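Local atomic coordinates of dihydrolipoyl dehydrogenase (Elizabethkingia anophelis NUHP1, PDB entry 6UZI), a protein that probably oxidises protein-bound dihydrolipoyl groups to lipoyl groups with NAD(+) as acceptor, using one FAD per subunit and a redox-active disulfide. Residues 193-198 with 236-241; 186-191 with 256-261; 162-167 with 275-280. All coordinates share one frame; numbering follows the deposited sequence.

Contact 1. Residues 193-198 with 236-241. With FAD (flavin-adenine dinucleotide), chain E.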
loop_
_atom_site.group_PDB
_atom_site.type_symbol
_atom_site.label_atom_id
_atom_site.label_comp_id
_atom_site.label_asym_id
_atom_site.label_seq_id
_atom_site.Cartn_x
_atom_site.Cartn_y
_atom_site.Cartn_z
ATOM N N ILE A 193 -5.143 -2.771 -20.640
ATOM C CA ILE A 193 -5.255 -1.356 -20.978
ATOM C C ILE A 193 -6.717 -0.963 -21.158
ATOM O O ILE A 193 -7.157 0.097 -20.690
ATOM C CB ILE A 193 -4.441 -1.071 -22.248
ATOM C CG1 ILE A 193 -2.955 -1.339 -21.999
ATOM C CG2 ILE A 193 -4.667 0.345 -22.688
ATOM C CD1 ILE A 193 -2.111 -1.278 -23.260
ATOM N N GLY A 194 -7.491 -1.797 -21.852
ATOM C CA GLY A 194 -8.895 -1.477 -22.054
ATOM C C GLY A 194 -9.660 -1.359 -20.750
ATOM O O GLY A 194 -10.443 -0.426 -20.566
ATOM N N LEU A 195 -9.429 -2.289 -19.817
ATOM C CA LEU A 195 -10.111 -2.225 -18.524
ATOM C C LEU A 195 -9.683 -1.003 -17.720
ATOM O O LEU A 195 -10.508 -0.394 -17.028
ATOM C CB LEU A 195 -9.849 -3.496 -17.717
ATOM C CG LEU A 195 -10.361 -4.829 -18.253
ATOM C CD1 LEU A 195 -9.937 -5.965 -17.339
ATOM C CD2 LEU A 195 -11.878 -4.784 -18.380
ATOM N N GLU A 196 -8.402 -0.623 -17.795
ATOM C CA GLU A 196 -7.947 0.545 -17.041
ATOM C C GLU A 196 -8.553 1.828 -17.599
ATOM O O GLU A 196 -9.155 2.615 -16.858
ATOM C CB GLU A 196 -6.422 0.614 -17.044
ATOM C CG GLU A 196 -5.742 -0.326 -16.066
ATOM C CD GLU A 196 -4.222 -0.244 -16.144
ATOM O OE1 GLU A 196 -3.703 0.646 -16.861
ATOM O OE2 GLU A 196 -3.544 -1.078 -15.499
ATOM N N LEU A 197 -8.418 2.046 -18.913
ATOM C CA LEU A 197 -8.969 3.254 -19.525
ATOM C C LEU A 197 -10.489 3.245 -19.509
ATOM O O LEU A 197 -11.114 4.310 -19.453
ATOM C CB LEU A 197 -8.445 3.415 -20.945
ATOM C CG LEU A 197 -6.938 3.649 -20.989
ATOM C CD1 LEU A 197 -6.461 3.888 -22.407
ATOM C CD2 LEU A 197 -6.542 4.795 -20.082
ATOM N N GLY A 198 -11.102 2.066 -19.579
ATOM C CA GLY A 198 -12.541 1.992 -19.395
ATOM C C GLY A 198 -12.954 2.454 -18.012
ATOM O O GLY A 198 -13.950 3.163 -17.855
ATOM N N GLN A 236 -19.626 -1.288 -10.665
ATOM C CA GLN A 236 -19.283 0.100 -10.943
ATOM C C GLN A 236 -19.962 0.640 -12.192
ATOM O O GLN A 236 -19.889 1.849 -12.438
ATOM C CB GLN A 236 -17.770 0.226 -11.095
ATOM C CG GLN A 236 -17.025 -0.162 -9.840
ATOM C CD GLN A 236 -15.535 -0.229 -10.039
ATOM O OE1 GLN A 236 -14.965 0.503 -10.850
ATOM N NE2 GLN A 236 -14.891 -1.146 -9.323
ATOM N N GLY A 237 -20.603 -0.211 -12.985
ATOM C CA GLY A 237 -21.329 0.228 -14.160
ATOM C C GLY A 237 -20.792 -0.288 -15.476
ATOM O O GLY A 237 -21.428 -0.053 -16.517
ATOM N N MET A 238 -19.651 -0.972 -15.491
ATOM C CA MET A 238 -19.121 -1.475 -16.749
ATOM C C MET A 238 -19.959 -2.657 -17.226
ATOM O O MET A 238 -20.408 -3.489 -16.430
ATOM C CB MET A 238 -17.655 -1.884 -16.591
ATOM C CG MET A 238 -16.864 -1.891 -17.896
ATOM S SD MET A 238 -15.092 -2.118 -17.639
ATOM C CE MET A 238 -14.585 -0.547 -16.942
ATOM N N LYS A 239 -20.189 -2.717 -18.529
ATOM C CA LYS A 239 -20.907 -3.817 -19.153
ATOM C C LYS A 239 -19.921 -4.716 -19.889
ATOM O O LYS A 239 -18.905 -4.247 -20.409
ATOM C CB LYS A 239 -21.977 -3.294 -20.124
ATOM C CG LYS A 239 -23.080 -2.452 -19.476
ATOM C CD LYS A 239 -24.198 -3.325 -18.927
ATOM C CE LYS A 239 -25.205 -2.519 -18.106
ATOM N NZ LYS A 239 -24.717 -2.200 -16.722
ATOM N N PHE A 240 -20.208 -6.018 -19.902
ATOM C CA PHE A 240 -19.312 -7.000 -20.503
ATOM C C PHE A 240 -20.081 -7.899 -21.458
ATOM O O PHE A 240 -21.073 -8.526 -21.067
ATOM C CB PHE A 240 -18.628 -7.846 -19.433
ATOM C CG PHE A 240 -17.637 -7.084 -18.615
ATOM C CD1 PHE A 240 -18.025 -6.453 -17.446
ATOM C CD2 PHE A 240 -16.318 -6.988 -19.018
ATOM C CE1 PHE A 240 -17.110 -5.741 -16.691
ATOM C CE2 PHE A 240 -15.407 -6.284 -18.271
ATOM C CZ PHE A 240 -15.809 -5.657 -17.102
ATOM N N MET A 241 -19.583 -7.996 -22.688
ATOM C CA MET A 241 -20.088 -8.896 -23.723
ATOM C C MET A 241 -18.948 -9.860 -24.044
ATOM O O MET A 241 -18.145 -9.610 -24.943
ATOM C CB MET A 241 -20.542 -8.124 -24.934
ATOM C CG MET A 241 -21.896 -7.460 -24.758
ATOM S SD MET A 241 -22.388 -6.554 -26.232
ATOM C CE MET A 241 -23.552 -5.381 -25.544
HETATM P PA FAD E . 9.222 0.266 -24.724
HETATM O O1A FAD E . 8.770 0.971 -23.501
HETATM O O2A FAD E . 7.998 -0.324 -25.433
HETATM O O5B FAD E . 9.848 1.338 -25.728
HETATM C C5B FAD E . 11.059 0.979 -26.414
HETATM C C4B FAD E . 11.559 2.200 -27.140
HETATM O O4B FAD E . 12.345 1.802 -28.277
HETATM C C3B FAD E . 10.483 3.159 -27.674
HETATM O O3B FAD E . 10.613 4.410 -27.012
HETATM C C2B FAD E . 10.820 3.308 -29.170
HETATM O O2B FAD E . 10.667 4.647 -29.632
HETATM C C1B FAD E . 12.273 2.843 -29.220
HETATM N N9A FAD E . 12.702 2.300 -30.500
HETATM C C8A FAD E . 12.133 1.258 -31.188
HETATM N N7A FAD E . 12.765 0.936 -32.289
HETATM C C5A FAD E . 13.827 1.833 -32.336
HETATM C C6A FAD E . 14.874 2.014 -33.254
HETATM N N6A FAD E . 15.063 1.244 -34.330
HETATM N N1A FAD E . 15.755 3.010 -33.012
HETATM C C2A FAD E . 15.590 3.762 -31.918
HETATM N N3A FAD E . 14.646 3.678 -30.976
HETATM C C4A FAD E . 13.788 2.684 -31.242
HETATM N N1 FAD E . 3.383 -2.075 -17.872
HETATM C C2 FAD E . 3.461 -2.186 -16.524
HETATM O O2 FAD E . 4.342 -2.857 -15.988
HETATM N N3 FAD E . 2.547 -1.522 -15.724
HETATM C C4 FAD E . 1.514 -0.717 -16.168
HETATM O O4 FAD E . 0.765 -0.163 -15.365
HETATM C C4X FAD E . 1.441 -0.601 -17.599
HETATM N N5 FAD E . 0.519 0.165 -18.109
HETATM C C5X FAD E . 0.496 0.316 -19.488
HETATM C C6 FAD E . -0.444 1.177 -20.047
HETATM C C7 FAD E . -0.471 1.418 -21.416
HETATM C C7M FAD E . -1.492 2.372 -21.980
HETATM C C8 FAD E . 0.464 0.779 -22.251
HETATM C C8M FAD E . 0.506 1.065 -23.730
HETATM C C9 FAD E . 1.390 -0.100 -21.698
HETATM C C9A FAD E . 1.418 -0.332 -20.327
HETATM N N10 FAD E . 2.383 -1.168 -19.734
HETATM C C10 FAD E . 2.424 -1.318 -18.374
HETATM C "C1'" FAD E . 3.381 -1.860 -20.556
HETATM C "C2'" FAD E . 4.719 -1.131 -20.578
HETATM O "O2'" FAD E . 4.624 0.088 -21.318
HETATM C "C3'" FAD E . 5.827 -2.016 -21.150
HETATM O "O3'" FAD E . 5.732 -3.322 -20.599
HETATM C "C4'" FAD E . 7.225 -1.458 -20.883
HETATM O "O4'" FAD E . 7.259 -0.105 -21.342
HETATM C "C5'" FAD E . 8.328 -2.280 -21.514
HETATM O "O5'" FAD E . 9.156 -1.332 -22.212
HETATM P P FAD E . 10.546 -1.691 -22.980
HETATM O O1P FAD E . 11.772 -1.105 -22.380
HETATM O O2P FAD E . 10.717 -3.165 -23.281
HETATM O O3P FAD E . 10.183 -0.958 -24.354
#
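Leu195, Gly198, Met238 and Phe240 form a mainly apolar, largely buried helix-on-sheet contact in the predicted NAD(+)-binding Rossmann domain, where helix 192-203 packs against edge strand 239-241 and the turn leading into it. No hydrogen bond joins the segments. Leu195 leaves the helix with CG anti to its carbonyl carbon (chi1 -64°), and its CD2 reaches the edge of the Phe240 ring, in the ring plane, 3.8 Å from Phe240 CE2. The two side chains cross at about a right angle. Leu195 CD2 also approaches Met238 SD, at 4.2 Å. The Met238 side chain is long and unbranched, and a bend at its last torsion (chi3 -72°) lays Met238 CE on the helix backbone, 3.6 Å from Gly198 C. The place suits glycine because a side-chain carbon here would come up against Met238 CE and the carbonyl O of Gly194. Just before Met238, Gly237 closes helix 223-236 in a Schellman motif, its positive phi (116°) being one that glycine adopts readily. At the start of the segment, Ile193 touches the flavin, with its CD1 3.4 Å from FAD C8. Around the contact, Leu195 also rests on Leu229 and Phe240 on Leu233, both of helix 223-236, while Met238 and Phe240 both lie on Val210 of strand 207-211, the inner neighbour of strand 239-241.

Contact 2. Residues 186-191 with 256-261. With EDO (1,2-ethanediol), chain H.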
loop_
_atom_site.group_PDB
_atom_site.type_symbol
_atom_site.label_atom_id
_atom_site.label_comp_id
_atom_site.label_asym_id
_atom_site.label_seq_id
_atom_site.Cartn_x
_atom_site.Cartn_y
_atom_site.Cartn_z
ATOM N N ILE A 186 -16.878 2.021 -26.335
ATOM C CA ILE A 186 -16.807 0.590 -26.599
ATOM C C ILE A 186 -15.348 0.161 -26.521
ATOM O O ILE A 186 -14.472 0.824 -27.086
ATOM C CB ILE A 186 -17.411 0.238 -27.970
ATOM C CG1 ILE A 186 -18.851 0.727 -28.070
ATOM C CG2 ILE A 186 -17.403 -1.275 -28.192
ATOM C CD1 ILE A 186 -19.435 0.534 -29.445
ATOM N N VAL A 187 -15.074 -0.921 -25.798
ATOM C CA VAL A 187 -13.732 -1.479 -25.707
ATOM C C VAL A 187 -13.748 -2.827 -26.420
ATOM O O VAL A 187 -14.538 -3.713 -26.072
ATOM C CB VAL A 187 -13.265 -1.624 -24.248
ATOM C CG1 VAL A 187 -11.885 -2.257 -24.192
ATOM C CG2 VAL A 187 -13.255 -0.286 -23.558
ATOM N N ILE A 188 -12.911 -2.956 -27.449
ATOM C CA ILE A 188 -12.747 -4.184 -28.230
ATOM C C ILE A 188 -11.506 -4.912 -27.733
ATOM O O ILE A 188 -10.401 -4.359 -27.785
ATOM C CB ILE A 188 -12.616 -3.897 -29.737
ATOM C CG1 ILE A 188 -13.749 -3.012 -30.269
ATOM C CG2 ILE A 188 -12.551 -5.203 -30.510
ATOM C CD1 ILE A 188 -15.111 -3.594 -30.080
ATOM N N GLY A 189 -11.673 -6.116 -27.206
ATOM C CA GLY A 189 -10.444 -6.774 -26.806
ATOM C C GLY A 189 -10.290 -6.869 -25.298
ATOM O O GLY A 189 -10.793 -6.032 -24.537
ATOM N N GLY A 190 -9.643 -7.942 -24.852
ATOM C CA GLY A 190 -9.479 -8.141 -23.426
ATOM C C GLY A 190 -8.157 -7.725 -22.803
ATOM O O GLY A 190 -7.784 -8.260 -21.753
ATOM N N GLY A 191 -7.467 -6.736 -23.365
ATOM C CA GLY A 191 -6.228 -6.299 -22.759
ATOM C C GLY A 191 -6.484 -5.515 -21.485
ATOM O O GLY A 191 -7.543 -4.918 -21.292
ATOM N N VAL A 256 -19.703 4.808 -33.910
ATOM C CA VAL A 256 -18.978 3.596 -34.256
ATOM C C VAL A 256 -19.912 2.415 -34.036
ATOM O O VAL A 256 -20.573 2.328 -32.995
ATOM C CB VAL A 256 -17.696 3.446 -33.425
ATOM C CG1 VAL A 256 -16.963 2.203 -33.849
ATOM C CG2 VAL A 256 -16.816 4.686 -33.583
ATOM N N LYS A 257 -19.980 1.523 -35.019
ATOM C CA LYS A 257 -20.833 0.343 -34.963
ATOM C C LYS A 257 -19.955 -0.901 -34.969
ATOM O O LYS A 257 -19.200 -1.131 -35.920
ATOM C CB LYS A 257 -21.819 0.336 -36.134
ATOM C CG LYS A 257 -22.855 -0.768 -36.070
ATOM C CD LYS A 257 -23.998 -0.506 -37.024
ATOM C CE LYS A 257 -24.182 -1.654 -38.000
ATOM N NZ LYS A 257 -25.479 -1.508 -38.711
ATOM N N VAL A 258 -20.066 -1.715 -33.924
ATOM C CA VAL A 258 -19.280 -2.936 -33.782
ATOM C C VAL A 258 -20.215 -4.113 -34.020
ATOM O O VAL A 258 -21.192 -4.289 -33.284
ATOM C CB VAL A 258 -18.622 -3.019 -32.393
ATOM C CG1 VAL A 258 -17.905 -4.343 -32.199
ATOM C CG2 VAL A 258 -17.677 -1.854 -32.177
ATOM N N THR A 259 -19.932 -4.908 -35.051
ATOM C CA THR A 259 -20.739 -6.079 -35.378
ATOM C C THR A 259 -19.969 -7.343 -35.019
ATOM O O THR A 259 -18.756 -7.414 -35.232
ATOM C CB THR A 259 -21.149 -6.110 -36.863
ATOM O OG1 THR A 259 -19.990 -6.056 -37.709
ATOM C CG2 THR A 259 -22.074 -4.958 -37.192
ATOM N N ALA A 260 -20.674 -8.330 -34.462
ATOM C CA ALA A 260 -20.030 -9.534 -33.949
ATOM C C ALA A 260 -21.049 -10.668 -33.852
ATOM O O ALA A 260 -22.242 -10.486 -34.099
ATOM C CB ALA A 260 -19.391 -9.265 -32.581
ATOM N N LYS A 261 -20.563 -11.844 -33.454
ATOM C CA LYS A 261 -21.412 -12.995 -33.176
ATOM C C LYS A 261 -21.052 -13.528 -31.796
ATOM O O LYS A 261 -19.879 -13.535 -31.414
ATOM C CB LYS A 261 -21.270 -14.089 -34.239
ATOM C CG LYS A 261 -21.954 -13.745 -35.546
ATOM C CD LYS A 261 -21.956 -14.914 -36.515
ATOM C CE LYS A 261 -22.655 -14.566 -37.830
ATOM N NZ LYS A 261 -24.131 -14.390 -37.677
HETATM C C1 EDO H . -8.851 -11.371 -27.745
HETATM O O1 EDO H . -9.614 -11.197 -28.939
HETATM C C2 EDO H . -7.888 -10.199 -27.597
HETATM O O2 EDO H . -8.252 -9.423 -26.452
#
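Strands 186-188 and 256-261 face each other from different sheets; the axes of these short strands are 9.5 Å apart at closest approach, and their N-to-C directions differ by 44°. Their backbones exchange no hydrogen bonds, and the nearest CA atoms are those of Ile186 and Val258, 8.4 Å apart. Side chains fill the gap, and Val258 is shared by both isoleucines. Ile188 meets it tip to tip, with Ile188 CD1 3.6 Å from Val258 CG1. Ile186 instead slides past Val258 in the opposite direction, bringing Ile186 CD1 to 4.0 Å from Val258 CG2. Val258 places CG1 anti to its backbone N and CG2 beside it (chi1 175°), a spread that gives its second methyl both Ile186 and Ile188 as neighbours. Branching at CB suits all three to extended strands, and the extra CD1 of each isoleucine spans the gap to the valine. Ile186 CD1 also comes within 4.1 Å of Val256 O, and Val256 itself leans on Cys275 of strand 274-277. Beyond Ile188 the chain turns through Gly189, Gly190 and Gly191, the last at the N-cap position of helix 192-203. Gly190 N donates a nearly straight hydrogen bond of 2.6 Å to EDO O2, the diol probably coming from the crystallisation liquor. This strand, glycine-rich turn and helix fit the GxGxxG signature of a Rossmann fold, here the predicted NAD(+) site, with the three-stranded antiparallel sheet of strand 255-261 packed against the parallel one.

Contact 3. Residues 162-167 with 275-280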
loop_
_atom_site.group_PDB
_atom_site.type_symbol
_atom_site.label_atom_id
_atom_site.label_comp_id
_atom_site.label_asym_id
_atom_site.label_seq_id
_atom_site.Cartn_x
_atom_site.Cartn_y
_atom_site.Cartn_z
ATOM N N ILE A 162 -10.034 -3.541 -38.745
ATOM C CA ILE A 162 -10.305 -2.266 -38.089
ATOM C C ILE A 162 -9.458 -1.175 -38.737
ATOM O O ILE A 162 -8.242 -1.326 -38.895
ATOM C CB ILE A 162 -10.036 -2.348 -36.580
ATOM C CG1 ILE A 162 -10.951 -3.383 -35.931
ATOM C CG2 ILE A 162 -10.250 -0.991 -35.937
ATOM C CD1 ILE A 162 -10.765 -3.524 -34.430
ATOM N N THR A 163 -10.095 -0.064 -39.084
ATOM C CA THR A 163 -9.414 1.099 -39.647
ATOM C C THR A 163 -9.309 2.148 -38.543
ATOM O O THR A 163 -10.273 2.860 -38.251
ATOM C CB THR A 163 -10.163 1.653 -40.860
ATOM O OG1 THR A 163 -10.210 0.676 -41.914
ATOM C CG2 THR A 163 -9.481 2.910 -41.365
ATOM N N LEU A 164 -8.141 2.230 -37.918
ATOM C CA LEU A 164 -7.927 3.216 -36.871
ATOM C C LEU A 164 -7.799 4.601 -37.492
ATOM O O LEU A 164 -7.101 4.777 -38.492
ATOM C CB LEU A 164 -6.673 2.877 -36.068
ATOM C CG LEU A 164 -6.636 1.572 -35.282
ATOM C CD1 LEU A 164 -5.200 1.188 -34.978
ATOM C CD2 LEU A 164 -7.433 1.721 -33.996
ATOM N N ASP A 165 -8.490 5.584 -36.912
ATOM C CA ASP A 165 -8.494 6.934 -37.451
ATOM C C ASP A 165 -7.970 7.987 -36.485
ATOM O O ASP A 165 -8.000 9.176 -36.821
ATOM C CB ASP A 165 -9.906 7.322 -37.921
ATOM C CG ASP A 165 -10.948 7.259 -36.808
ATOM O OD1 ASP A 165 -12.138 7.084 -37.138
ATOM O OD2 ASP A 165 -10.589 7.354 -35.613
ATOM N N LYS A 166 -7.498 7.594 -35.302
ATOM C CA LYS A 166 -6.959 8.514 -34.298
ATOM C C LYS A 166 -7.975 9.568 -33.867
ATOM O O LYS A 166 -7.598 10.616 -33.332
ATOM C CB LYS A 166 -5.670 9.191 -34.790
ATOM C CG LYS A 166 -4.639 8.213 -35.355
ATOM C CD LYS A 166 -3.214 8.569 -34.974
ATOM C CE LYS A 166 -2.257 7.455 -35.378
ATOM N NZ LYS A 166 -0.912 7.576 -34.733
ATOM N N GLU A 167 -9.266 9.306 -34.090
ATOM C CA GLU A 167 -10.327 10.208 -33.659
ATOM C C GLU A 167 -11.346 9.453 -32.821
ATOM O O GLU A 167 -11.431 9.651 -31.604
ATOM C CB GLU A 167 -11.012 10.864 -34.853
ATOM C CG GLU A 167 -10.384 12.174 -35.268
ATOM C CD GLU A 167 -10.733 12.563 -36.688
ATOM O OE1 GLU A 167 -9.978 13.361 -37.278
ATOM O OE2 GLU A 167 -11.755 12.069 -37.214
ATOM N N CYS A 275 -14.586 4.179 -29.819
ATOM C CA CYS A 275 -14.220 2.767 -29.764
ATOM C C CYS A 275 -12.719 2.620 -29.551
ATOM O O CYS A 275 -11.922 3.074 -30.381
ATOM C CB CYS A 275 -14.645 2.031 -31.032
ATOM S SG CYS A 275 -14.115 0.310 -30.983
ATOM N N LEU A 276 -12.342 1.964 -28.454
ATOM C CA LEU A 276 -10.951 1.723 -28.077
ATOM C C LEU A 276 -10.600 0.258 -28.320
ATOM O O LEU A 276 -11.253 -0.641 -27.777
ATOM C CB LEU A 276 -10.717 2.105 -26.615
ATOM C CG LEU A 276 -9.475 1.610 -25.867
ATOM C CD1 LEU A 276 -8.186 2.169 -26.439
ATOM C CD2 LEU A 276 -9.607 1.978 -24.395
ATOM N N VAL A 277 -9.562 0.028 -29.112
ATOM C CA VAL A 277 -9.096 -1.312 -29.461
ATOM C C VAL A 277 -7.939 -1.692 -28.537
ATOM O O VAL A 277 -6.842 -1.129 -28.624
ATOM C CB VAL A 277 -8.675 -1.384 -30.931
ATOM C CG1 VAL A 277 -8.284 -2.799 -31.284
ATOM C CG2 VAL A 277 -9.790 -0.870 -31.816
ATOM N N SER A 278 -8.178 -2.652 -27.645
ATOM C CA SER A 278 -7.185 -3.121 -26.684
ATOM C C SER A 278 -7.086 -4.639 -26.805
ATOM O O SER A 278 -7.589 -5.381 -25.963
ATOM C CB SER A 278 -7.553 -2.700 -25.263
ATOM O OG SER A 278 -7.689 -1.296 -25.180
ATOM N N VAL A 279 -6.467 -5.099 -27.886
ATOM C CA VAL A 279 -6.365 -6.521 -28.176
ATOM C C VAL A 279 -4.972 -7.062 -27.906
ATOM O O VAL A 279 -4.623 -8.129 -28.416
ATOM C CB VAL A 279 -6.803 -6.843 -29.614
ATOM C CG1 VAL A 279 -8.297 -6.626 -29.768
ATOM C CG2 VAL A 279 -6.021 -5.993 -30.610
ATOM N N GLY A 280 -4.135 -6.320 -27.197
ATOM C CA GLY A 280 -2.832 -6.812 -26.813
ATOM C C GLY A 280 -1.718 -5.930 -27.332
ATOM O O GLY A 280 -1.941 -4.887 -27.943
#
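Ile162 and Leu164, in the loop leading to edge strand 169-170, converge on Val277 at the end of strand 274-277 in the parallel sheet of the Rossmann-type, predicted NAD(+)-binding domain. In Ile162 chi2 is fully extended (-179°), so CD1 stands at the far end of the side chain, where it meets the valine. The two side chains meet tip to tip, with Ile162 CD1 3.9 Å from Val277 CG2 and 4.1 Å from Val277 CG1. Val277 sets CG1 anti to its backbone N (chi1 -176°) and CG2 anti to its carbonyl carbon, a rotamer that presents both methyls to Ile162 CD1; this compact, beta-branched shape fits a buried strand position. Leu164 comes in at a slant and uses a single branch, its CD2 lying 4.1 Å from Val277 CG2. It is exposed to solvent, yet its side chain also touches Val169 and Ser158, whereas Ile162 is buried and also rests on Val169. The loop then changes direction at Asp165 and Lys166. Both carboxylate oxygens of Asp165 are engaged: OD1 forms a salt bridge with Arg251, which Glu167 also pairs with, and OD2 accepts from the backbone N atoms of Arg168 and Val169. Several partners thus fix the rotation of this carboxylate. OD2 also closes an Asx turn, met 37° out of the carboxylate plane by the N-H of Glu167, with Glu167 N 2.8 Å from Asp165 OD2.

All three contacts reach one parallel sheet. Contacts 2 and 3 lie closest, their centres about 10 Å apart, because strands 184-188 and 274-277 are neighbours in it: Ile186 O lies 2.8 Å from Leu276 N, probably a hydrogen bond. Helix 192-203 of contact 1 follows strand 184-188 of contact 2 through the glycine turn, and Gly194 CA packs 3.8 Å from Val187 CG1. The same glycine reaches contact 3, where its CA is 3.4 Å from Ser278 OG. Contact 1 lies inside the loop closed by contact 2, and contact 2 inside that closed by contact 3. Each brings residues of the predicted NAD(+) site: 193-196 in contact 1, 189-191 in contact 2 and Gly280 in contact 3. Ile193 also touches the flavin.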